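Local coordinates for organic hydroperoxide resistance protein OhrB (Bacillus subtilis, PDB 2BJO) that helps the bacterium resist organic hydroperoxides as a stress-response member of the OsmC/Ohr family, at residues V94-N99 and V129-E134. The protein carries 3 engineered substitutions. Sequence-based numbering, arbitrary orientation.
Sequences VTLVVN and VDVKLE
Four backbone hydrogen bonds join 94-99 to 129-134, a compact example of parallel strand pairing. Leu96 turns both its N and its O to strand 132-134, its N donating to Lys132 O (2.8 Å) nearly along the C=O axis, its O accepting Glu134 N at 2.9 Å. Val98 N to Glu134 O is the shortest and straightest of the four, 2.6 Å with 176° at the hydrogen. Val94 O takes Lys132 N in its carbonyl plane, and a water donates both to Val94 O and to Asp130 O, bridging the two segments where 129-131 is still loop. Strand 132-135 thereby flanks 89-99, the middle strand of a mixed sheet, opposite antiparallel 74-84; the link through helices 105-118 and 120-125 makes the pair a beta-alpha-beta crossover of the OsmC-like domain. On the helix-covered face Leu96 and Leu133, both with CG anti to the carbonyl carbon (chi1 -57°), point the same way, and Leu96 CD1 lies 3.8 Å from Leu133 CD2. Val94 CG2 meets Val129 CG1 at 3.9 Å, the side chains crossing nearly perpendicularly. On the other face, Thr95 OG1 rests against Lys132 CB (3.5 Å), and Glu134, extended beyond CG, crosses obliquely so that OE2 lies 3.6 Å from Thr95 CG2 and OE1 faces Val97 CG2.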
# COMPACT_ATOMS: atom_id res chain seq x y z
N VAL A 94 -6.55 5.11 -8.77
CA VAL A 94 -5.37 5.86 -8.31
C VAL A 94 -5.04 7.04 -9.22
O VAL A 94 -4.93 6.83 -10.42
CB VAL A 94 -4.06 4.99 -8.23
CG1 VAL A 94 -2.87 5.81 -7.70
CG2 VAL A 94 -4.21 3.77 -7.32
N THR A 95 -4.87 8.24 -8.67
CA THR A 95 -4.27 9.36 -9.38
C THR A 95 -3.00 9.80 -8.63
O THR A 95 -2.96 9.83 -7.40
CB THR A 95 -5.32 10.47 -9.63
OG1 THR A 95 -6.28 9.95 -10.57
CG2 THR A 95 -4.71 11.72 -10.23
N LEU A 96 -1.93 10.12 -9.36
CA LEU A 96 -0.71 10.68 -8.79
C LEU A 96 -0.48 12.06 -9.42
O LEU A 96 -0.40 12.16 -10.64
CB LEU A 96 0.51 9.77 -9.01
CG LEU A 96 0.46 8.33 -8.48
CD1 LEU A 96 1.54 7.46 -9.10
CD2 LEU A 96 0.56 8.25 -6.96
N VAL A 97 -0.39 13.11 -8.60
CA VAL A 97 -0.22 14.48 -9.08
C VAL A 97 1.23 14.81 -8.73
O VAL A 97 1.59 14.88 -7.56
CB VAL A 97 -1.17 15.52 -8.48
CG1 VAL A 97 -1.05 16.87 -9.21
CG2 VAL A 97 -2.63 15.07 -8.57
N VAL A 98 2.04 14.99 -9.76
CA VAL A 98 3.47 15.18 -9.59
C VAL A 98 3.91 16.64 -9.78
O VAL A 98 3.72 17.21 -10.86
CB VAL A 98 4.23 14.28 -10.58
CG1 VAL A 98 5.72 14.39 -10.33
CG2 VAL A 98 3.76 12.83 -10.46
N ASN A 99 4.49 17.19 -8.71
CA ASN A 99 5.05 18.53 -8.65
C ASN A 99 6.56 18.34 -8.64
O ASN A 99 7.09 17.85 -7.64
CB ASN A 99 4.54 19.33 -7.45
CG ASN A 99 5.18 20.72 -7.32
OD1 ASN A 99 5.80 21.25 -8.23
ND2 ASN A 99 5.04 21.32 -6.14
N VAL A 129 -5.33 -1.54 -12.42
CA VAL A 129 -5.75 -0.20 -12.03
C VAL A 129 -5.26 0.72 -13.14
O VAL A 129 -4.17 0.59 -13.66
CB VAL A 129 -5.17 0.28 -10.68
CG1 VAL A 129 -5.59 1.74 -10.36
CG2 VAL A 129 -5.59 -0.64 -9.57
N ASP A 130 -6.13 1.67 -13.45
CA ASP A 130 -5.92 2.65 -14.51
C ASP A 130 -5.31 3.91 -13.85
O ASP A 130 -5.96 4.95 -13.68
CB ASP A 130 -7.22 2.83 -15.30
CG ASP A 130 -8.51 2.75 -14.46
OD1 ASP A 130 -8.59 2.02 -13.43
OD2 ASP A 130 -9.50 3.43 -14.86
N VAL A 131 -4.03 3.79 -13.48
CA VAL A 131 -3.27 4.83 -12.78
C VAL A 131 -3.06 6.11 -13.62
O VAL A 131 -2.35 6.09 -14.63
CB VAL A 131 -1.89 4.32 -12.29
CG1 VAL A 131 -1.15 5.44 -11.57
CG2 VAL A 131 -2.06 3.11 -11.38
N LYS A 132 -3.69 7.19 -13.18
CA LYS A 132 -3.62 8.50 -13.86
C LYS A 132 -2.49 9.32 -13.26
O LYS A 132 -2.41 9.49 -12.05
CB LYS A 132 -4.92 9.30 -13.73
CG LYS A 132 -6.10 8.61 -14.39
CD LYS A 132 -7.43 9.12 -13.88
CE LYS A 132 -8.58 8.26 -14.40
NZ LYS A 132 -9.84 8.59 -13.65
N LEU A 133 -1.64 9.82 -14.16
CA LEU A 133 -0.43 10.57 -13.88
C LEU A 133 -0.64 11.99 -14.37
O LEU A 133 -0.94 12.21 -15.54
CB LEU A 133 0.79 9.97 -14.58
CG LEU A 133 1.10 8.51 -14.28
CD1 LEU A 133 2.29 8.10 -15.10
CD2 LEU A 133 1.36 8.17 -12.83
N GLU A 134 -0.48 12.95 -13.46
CA GLU A 134 -0.70 14.36 -13.73
C GLU A 134 0.51 15.15 -13.28
O GLU A 134 0.94 15.00 -12.14
CB GLU A 134 -1.94 14.86 -12.99
CG GLU A 134 -3.21 14.16 -13.43
CD GLU A 134 -4.48 14.60 -12.71
OE1 GLU A 134 -4.45 15.56 -11.91
OE2 GLU A 134 -5.53 13.94 -12.97
O HOH W 1 -7.41 5.71 -11.66